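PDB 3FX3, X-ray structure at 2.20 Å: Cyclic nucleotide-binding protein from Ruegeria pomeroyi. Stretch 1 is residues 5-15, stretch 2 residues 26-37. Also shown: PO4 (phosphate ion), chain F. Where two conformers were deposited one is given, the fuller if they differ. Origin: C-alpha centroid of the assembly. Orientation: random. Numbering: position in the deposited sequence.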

# COMPACT_ATOMS: atom_id res chain seq x y z
N ALA B 5 14.01 -24.52 15.27
CA ALA B 5 13.49 -25.63 14.40
C ALA B 5 12.97 -25.02 13.09
O ALA B 5 12.49 -23.89 13.12
CB ALA B 5 12.38 -26.39 15.10
N HIS B 6 13.00 -25.77 11.98
CA HIS B 6 12.57 -25.25 10.64
C HIS B 6 13.14 -23.84 10.37
O HIS B 6 12.45 -23.00 9.78
CB HIS B 6 11.02 -25.18 10.52
CG HIS B 6 10.33 -26.48 10.20
ND1 HIS B 6 10.12 -26.94 8.92
CD2 HIS B 6 9.74 -27.39 11.02
CE1 HIS B 6 9.47 -28.09 8.95
NE2 HIS B 6 9.22 -28.39 10.22
N GLU B 7 14.37 -23.56 10.82
CA GLU B 7 14.86 -22.18 10.82
C GLU B 7 14.94 -21.47 9.45
O GLU B 7 14.54 -20.31 9.36
CB GLU B 7 16.21 -22.03 11.57
CG GLU B 7 16.43 -20.55 11.97
CD GLU B 7 17.65 -20.29 12.85
OE1 GLU B 7 18.41 -21.22 13.20
OE2 GLU B 7 17.84 -19.10 13.19
N ALA B 8 15.42 -22.15 8.41
CA ALA B 8 15.53 -21.51 7.09
C ALA B 8 14.14 -21.18 6.54
O ALA B 8 13.95 -20.15 5.92
CB ALA B 8 16.30 -22.39 6.13
N GLN B 9 13.16 -22.04 6.79
CA GLN B 9 11.79 -21.82 6.30
C GLN B 9 11.15 -20.66 7.05
O GLN B 9 10.48 -19.80 6.45
CB GLN B 9 10.93 -23.07 6.45
CG GLN B 9 11.39 -24.26 5.62
CD GLN B 9 12.64 -24.94 6.16
OE1 GLN B 9 13.03 -24.76 7.31
NE2 GLN B 9 13.30 -25.69 5.30
N LYS B 10 11.36 -20.62 8.36
CA LYS B 10 10.83 -19.54 9.18
C LYS B 10 11.43 -18.17 8.78
O LYS B 10 10.71 -17.15 8.81
CB LYS B 10 11.06 -19.83 10.66
CG LYS B 10 10.18 -20.96 11.24
CD LYS B 10 10.62 -21.28 12.71
CE LYS B 10 9.75 -22.40 13.36
NZ LYS B 10 10.23 -22.84 14.73
N ALA B 11 12.72 -18.15 8.39
CA ALA B 11 13.36 -16.91 7.88
C ALA B 11 12.64 -16.43 6.62
O ALA B 11 12.33 -15.25 6.49
CB ALA B 11 14.88 -17.11 7.62
N ILE B 12 12.33 -17.35 5.71
CA ILE B 12 11.51 -17.00 4.53
C ILE B 12 10.13 -16.43 4.95
O ILE B 12 9.71 -15.38 4.44
CB ILE B 12 11.35 -18.19 3.58
CG1 ILE B 12 12.70 -18.51 2.92
CG2 ILE B 12 10.30 -17.91 2.48
CD1 ILE B 12 12.72 -19.86 2.20
N ALA B 13 9.46 -17.08 5.90
CA ALA B 13 8.15 -16.61 6.36
C ALA B 13 8.18 -15.20 6.97
O ALA B 13 7.19 -14.46 6.89
CB ALA B 13 7.52 -17.61 7.36
N ARG B 14 9.32 -14.83 7.57
CA ARG B 14 9.47 -13.49 8.18
C ARG B 14 9.41 -12.32 7.18
O ARG B 14 9.18 -11.20 7.56
CB ARG B 14 10.74 -13.43 9.01
CG ARG B 14 10.64 -14.21 10.34
CD ARG B 14 12.01 -14.40 10.97
NE ARG B 14 11.91 -15.01 12.30
CZ ARG B 14 11.61 -14.35 13.42
NH1 ARG B 14 11.38 -13.04 13.41
NH2 ARG B 14 11.56 -15.00 14.57
N ASN B 15 9.58 -12.61 5.90
CA ASN B 15 9.41 -11.60 4.87
C ASN B 15 7.95 -11.33 4.50
O ASN B 15 7.67 -10.38 3.77
CB ASN B 15 10.17 -12.04 3.61
CG ASN B 15 11.67 -12.13 3.83
OD1 ASN B 15 12.25 -11.36 4.61
ND2 ASN B 15 12.31 -13.07 3.15
N HIS B 26 6.57 -11.58 19.69
CA HIS B 26 5.54 -12.60 19.61
C HIS B 26 5.69 -13.52 18.42
O HIS B 26 4.99 -14.54 18.32
CB HIS B 26 4.17 -11.93 19.62
CG HIS B 26 3.84 -11.27 20.91
ND1 HIS B 26 3.61 -11.98 22.07
CD2 HIS B 26 3.69 -9.96 21.23
CE1 HIS B 26 3.36 -11.13 23.06
NE2 HIS B 26 3.41 -9.90 22.57
N VAL B 27 6.60 -13.18 17.51
CA VAL B 27 6.77 -13.97 16.30
C VAL B 27 7.16 -15.44 16.56
O VAL B 27 6.57 -16.34 15.98
CB VAL B 27 7.80 -13.32 15.36
CG1 VAL B 27 8.12 -14.25 14.19
CG2 VAL B 27 7.27 -11.96 14.85
N ASP B 28 8.15 -15.69 17.40
CA ASP B 28 8.70 -17.06 17.54
C ASP B 28 7.63 -18.01 18.06
O ASP B 28 7.46 -19.12 17.54
CB ASP B 28 9.90 -17.12 18.50
CG ASP B 28 11.18 -16.55 17.90
OD1 ASP B 28 11.25 -16.37 16.66
OD2 ASP B 28 12.14 -16.30 18.68
N ALA B 29 6.89 -17.58 19.08
CA ALA B 29 5.86 -18.42 19.69
C ALA B 29 4.81 -18.77 18.64
O ALA B 29 4.34 -19.91 18.59
CB ALA B 29 5.22 -17.72 20.93
N LEU B 30 4.46 -17.83 17.77
CA LEU B 30 3.42 -18.09 16.76
C LEU B 30 3.93 -19.01 15.63
O LEU B 30 3.23 -19.93 15.22
CB LEU B 30 2.86 -16.79 16.23
CG LEU B 30 1.79 -16.84 15.13
CD1 LEU B 30 0.81 -15.72 15.23
CD2 LEU B 30 2.46 -16.76 13.77
N LEU B 31 5.16 -18.77 15.16
CA LEU B 31 5.78 -19.62 14.15
C LEU B 31 5.92 -21.07 14.65
O LEU B 31 5.85 -22.02 13.84
CB LEU B 31 7.15 -19.08 13.73
CG LEU B 31 7.19 -17.77 12.94
CD1 LEU B 31 8.63 -17.47 12.56
CD2 LEU B 31 6.30 -17.79 11.70
N SER B 32 6.11 -21.23 15.95
CA SER B 32 6.24 -22.57 16.54
C SER B 32 4.93 -23.34 16.51
O SER B 32 4.94 -24.52 16.73
CB SER B 32 6.73 -22.51 18.00
OG SER B 32 8.14 -22.27 18.06
N GLN B 33 3.81 -22.66 16.24
CA GLN B 33 2.51 -23.31 16.14
C GLN B 33 2.07 -23.50 14.69
O GLN B 33 0.94 -23.88 14.42
CB GLN B 33 1.49 -22.52 16.94
CG GLN B 33 1.81 -22.59 18.43
CD GLN B 33 0.90 -21.73 19.24
OE1 GLN B 33 -0.21 -22.15 19.57
NE2 GLN B 33 1.36 -20.52 19.59
N ALA B 34 2.97 -23.27 13.75
CA ALA B 34 2.65 -23.44 12.35
C ALA B 34 2.43 -24.91 11.98
O ALA B 34 2.96 -25.81 12.62
CB ALA B 34 3.79 -22.88 11.51
N VAL B 35 1.62 -25.14 10.95
CA VAL B 35 1.48 -26.46 10.32
C VAL B 35 2.16 -26.39 8.94
O VAL B 35 1.83 -25.54 8.12
CB VAL B 35 -0.01 -26.86 10.17
CG1 VAL B 35 -0.14 -28.21 9.44
CG2 VAL B 35 -0.67 -26.96 11.55
N TRP B 36 3.12 -27.26 8.70
CA TRP B 36 3.91 -27.21 7.48
C TRP B 36 3.39 -28.22 6.48
O TRP B 36 3.25 -29.38 6.81
CB TRP B 36 5.38 -27.48 7.80
CG TRP B 36 5.92 -26.53 8.80
CD1 TRP B 36 5.89 -26.66 10.17
CD2 TRP B 36 6.55 -25.27 8.53
NE1 TRP B 36 6.47 -25.56 10.75
CE2 TRP B 36 6.88 -24.70 9.76
CE3 TRP B 36 6.89 -24.59 7.36
CZ2 TRP B 36 7.55 -23.48 9.86
CZ3 TRP B 36 7.54 -23.39 7.46
CH2 TRP B 36 7.85 -22.84 8.70
N ARG B 37 3.06 -27.78 5.26
CA ARG B 37 2.57 -28.69 4.24
C ARG B 37 3.25 -28.49 2.90
O ARG B 37 3.61 -27.37 2.54
CB ARG B 37 1.06 -28.53 4.05
CG ARG B 37 0.22 -28.94 5.25
CD ARG B 37 0.29 -30.43 5.46
NE ARG B 37 -0.65 -30.88 6.49
CZ ARG B 37 -0.30 -31.24 7.72
NH1 ARG B 37 0.98 -31.22 8.14
NH2 ARG B 37 -1.26 -31.62 8.57
P PO4 F . 8.69 -25.78 16.28
O1 PO4 F . 7.25 -26.16 16.58
O2 PO4 F . 8.82 -25.07 14.94
O3 PO4 F . 9.18 -24.93 17.43
O4 PO4 F . 9.52 -27.05 16.14
O HOH W 1 9.71 -20.55 16.22

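The most distinctive feature of this contact is the near-perfect stack of the His6 imidazole on the five-membered ring of Trp36: the ring centroids lie 3.9 Å apart and the planes are inclined by only 5°. His6 CD2 and Trp36 NE1 make the closest approach, 3.8 Å, each lying over a face of the other's ring. At this spacing the two flat surfaces are in van der Waals contact. His6 occupies the N-cap position before the first helix, so the stack ties the start of that helix to the strand that begins at Val35. Two conformers were deposited for His6, and the stack describes the one given here.

Trp36 contributes the largest covered area of any residue in the contact, and its indole extends along the first helix beyond His6. Gln9 CB lies 3.6 Å from Trp36 CZ3, while the end of the Gln9 side chain leads away from the second stretch. At the next residue, Lys10 CG lies 3.9 Å from Trp36 CZ2 and meets the indole at its edge, near the ring plane. The tryptophan is therefore packed against the helix by aliphatic carbons as well as by the imidazole.

Lys10 also links this aromatic patch to the second helix. Its CB is 3.9 Å from Leu31 CD1, and the CA atoms of Lys10 and Leu31 are 7.1 Å apart, a close approach of the two backbones. Leu31 is buried and points toward the first stretch, whereas the CA-to-CB bond of Lys10 runs sideways. With chi2, chi3 and chi4 all t, the lysine chain is extended beyond CB, so that its aliphatic part makes the nonpolar contacts and its ammonium group lies in a polar cluster. There Lys10 NZ donates a hydrogen bond to PO4 O2 at 2.6 Å and a weak one to Ala5 O at 3.0 Å.

Apart from the Arg14-Asp28 salt bridge, the polar links between the stretches are indirect: near Lys10 and Ser32 they run through the phosphate and a water. Lys10 NZ and Ser32 OG are 4.0 Å apart, but Ser32 OG donates to PO4 O3 at 2.9 Å, so the ion bridges the two side chains from one side of the line joining NZ and OG. Water 1 bridges the same two atoms from the opposite side, accepting from Lys10 NZ at 2.8 Å and donating to Ser32 OG at 3.0 Å. Because the phosphate probably comes from the crystallisation liquor, its bridge may reflect the crystal conditions.

At the other end, Arg14 reaches the second helix with an extended side chain. Its NH2 forms a salt bridge with Asp28 OD1 at 2.5 Å, a very short separation, and the carboxylate oxygen lies at the edge of the guanidinium, near its plane, where the N-H groups point. The same group is used nonpolarly: Val27 CG1 lies over one face, 3.5 Å from Arg14 NH2, and Leu31 CD1 is 4.1 Å from Arg14 NE. Leu31 CD1 thus touches both Lys10 and Arg14, joining the salt bridge to the aromatic end of the contact.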